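PDB 5KVK: protein KP700603 from Klebsiella pneumoniae 700603, which is of unknown function but belongs to the competence-damaged protein (CinA) superfamily. Local coordinates for residues H13-R18 and A158-G163. Residues are numbered along the deposited sequence; the frame is centred on the assembly and turned at random.
Sequences HELTTR and AMAALG
Leu15 lays its CD2 methyl on the backbone between Met159 and Ala160, 3.7 Å from Ala160 N, and the same methyl touches Met159 CB and Ala160 CB, each at 3.9 Å. The CB of Leu15 already points at the other helix, and with CG anti to the backbone N (chi1 169°) the branched end is carried on to it. Beside it, the Thr16 methyl CG2 meets Met159 CE at 4.0 Å. Met159 is bent at chi2 and chi3, which brings its terminal methyl CE against Thr16 CG2 while CB stays with the leucine. Thr16 OG1 takes no bond across the gap; it is hydrogen-bonded to Thr12 O within its own helix. On the exposed side, near Arg18, a water joins the two helices, accepting from Arg18 NH2 at 3.0 Å in the plane of the guanidinium and donating to Ala160 O at 2.6 Å. Leu41 and Leu45 of helix 40-46 close over Met159, and Ala44 and Leu45 touch Thr16. Three residues on, Leu162 of the same helix as Met159 packs on Ile104 and Ile106 of strand 104-110. The axes of segments 13-18 and 158-163 approach to 9.4 Å, with N-to-C directions 29° apart: near-parallel packing of the first and last helices of the CinA-family alpha/beta fold, beside its mixed sheet.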
loop_
_atom_site.group_PDB
_atom_site.type_symbol
_atom_site.label_atom_id
_atom_site.label_comp_id
_atom_site.label_asym_id
_atom_site.label_seq_id
_atom_site.Cartn_x
_atom_site.Cartn_y
_atom_site.Cartn_z
ATOM N N HIS A 13 13.154 9.210 -5.246
ATOM C CA HIS A 13 12.636 9.140 -6.608
ATOM C C HIS A 13 13.759 8.849 -7.613
ATOM O O HIS A 13 13.558 8.104 -8.573
ATOM C CB HIS A 13 11.910 10.453 -6.933
ATOM C CG HIS A 13 11.240 10.494 -8.276
ATOM N ND1 HIS A 13 10.380 9.516 -8.727
ATOM C CD2 HIS A 13 11.254 11.447 -9.238
ATOM C CE1 HIS A 13 9.940 9.834 -9.931
ATOM N NE2 HIS A 13 10.458 10.999 -10.265
ATOM N N GLU A 14 14.939 9.461 -7.435
ATOM C CA GLU A 14 16.043 9.210 -8.371
ATOM C C GLU A 14 16.560 7.765 -8.281
ATOM O O GLU A 14 16.681 7.066 -9.305
ATOM C CB GLU A 14 17.157 10.227 -8.125
ATOM C CG GLU A 14 18.335 10.105 -9.080
ATOM C CD GLU A 14 19.434 11.100 -8.727
ATOM O OE1 GLU A 14 19.309 11.786 -7.687
ATOM O OE2 GLU A 14 20.401 11.149 -9.492
ATOM N N LEU A 15 16.837 7.285 -7.064
ATOM C CA LEU A 15 17.195 5.872 -6.851
ATOM C C LEU A 15 16.175 4.922 -7.468
ATOM O O LEU A 15 16.533 3.918 -8.123
ATOM C CB LEU A 15 17.299 5.612 -5.345
ATOM C CG LEU A 15 17.409 4.141 -4.955
ATOM C CD1 LEU A 15 18.786 3.771 -5.433
ATOM C CD2 LEU A 15 17.290 3.945 -3.459
ATOM N N THR A 16 14.883 5.182 -7.219
ATOM C CA THR A 16 13.873 4.265 -7.727
ATOM C C THR A 16 13.850 4.275 -9.244
ATOM O O THR A 16 13.584 3.246 -9.868
ATOM C CB THR A 16 12.499 4.636 -7.180
ATOM O OG1 THR A 16 12.582 4.600 -5.743
ATOM C CG2 THR A 16 11.441 3.640 -7.633
ATOM N N THR A 17 14.079 5.443 -9.859
ATOM C CA THR A 17 14.180 5.483 -11.320
ATOM C C THR A 17 15.259 4.517 -11.809
ATOM O O THR A 17 15.061 3.755 -12.781
ATOM C CB THR A 17 14.498 6.920 -11.738
ATOM O OG1 THR A 17 13.385 7.757 -11.372
ATOM C CG2 THR A 17 14.772 7.020 -13.209
ATOM N N ARG A 18 16.410 4.524 -11.135
ATOM C CA ARG A 18 17.531 3.712 -11.615
ATOM C C ARG A 18 17.187 2.241 -11.499
ATOM O O ARG A 18 17.335 1.458 -12.437
ATOM C CB ARG A 18 18.785 4.015 -10.813
ATOM C CG ARG A 18 19.902 3.084 -11.191
ATOM C CD ARG A 18 21.230 3.407 -10.553
ATOM N NE ARG A 18 21.205 3.512 -9.086
ATOM C CZ ARG A 18 21.463 2.537 -8.214
ATOM N NH1 ARG A 18 21.701 1.287 -8.606
ATOM N NH2 ARG A 18 21.481 2.823 -6.923
ATOM N N ALA A 158 15.573 -0.638 0.770
ATOM C CA ALA A 158 14.976 -1.775 0.054
ATOM C C ALA A 158 15.331 -1.695 -1.428
ATOM O O ALA A 158 15.730 -2.694 -2.060
ATOM C CB ALA A 158 13.464 -1.756 0.257
ATOM N N MET A 159 15.256 -0.482 -1.991
ATOM C CA MET A 159 15.452 -0.320 -3.437
ATOM C C MET A 159 16.923 -0.341 -3.794
ATOM O O MET A 159 17.304 -0.959 -4.806
ATOM C CB MET A 159 14.804 0.971 -3.938
ATOM C CG MET A 159 13.231 0.920 -3.869
ATOM S SD MET A 159 12.617 -0.476 -4.780
ATOM C CE MET A 159 12.918 0.176 -6.417
ATOM N N ALA A 160 17.756 0.303 -2.960
ATOM C CA ALA A 160 19.198 0.355 -3.253
ATOM C C ALA A 160 19.814 -1.052 -3.208
ATOM O O ALA A 160 20.600 -1.433 -4.080
ATOM C CB ALA A 160 19.899 1.245 -2.262
ATOM N N ALA A 161 19.393 -1.859 -2.233
ATOM C CA ALA A 161 19.863 -3.248 -2.138
ATOM C C ALA A 161 19.353 -4.078 -3.303
ATOM O O ALA A 161 20.099 -4.890 -3.868
ATOM C CB ALA A 161 19.389 -3.836 -0.817
ATOM N N LEU A 162 18.090 -3.874 -3.682
ATOM C CA LEU A 162 17.578 -4.563 -4.861
ATOM C C LEU A 162 18.397 -4.196 -6.078
ATOM O O LEU A 162 18.743 -5.067 -6.892
ATOM C CB LEU A 162 16.114 -4.204 -5.077
ATOM C CG LEU A 162 15.536 -4.809 -6.384
ATOM C CD1 LEU A 162 15.437 -6.343 -6.375
ATOM C CD2 LEU A 162 14.155 -4.202 -6.596
ATOM N N GLY A 163 18.768 -2.914 -6.193
ATOM C CA GLY A 163 19.547 -2.495 -7.340
ATOM C C GLY A 163 20.859 -3.250 -7.423
ATOM O O GLY A 163 21.308 -3.627 -8.510
HETATM O O HOH W 1 22.025 0.302 -5.450
#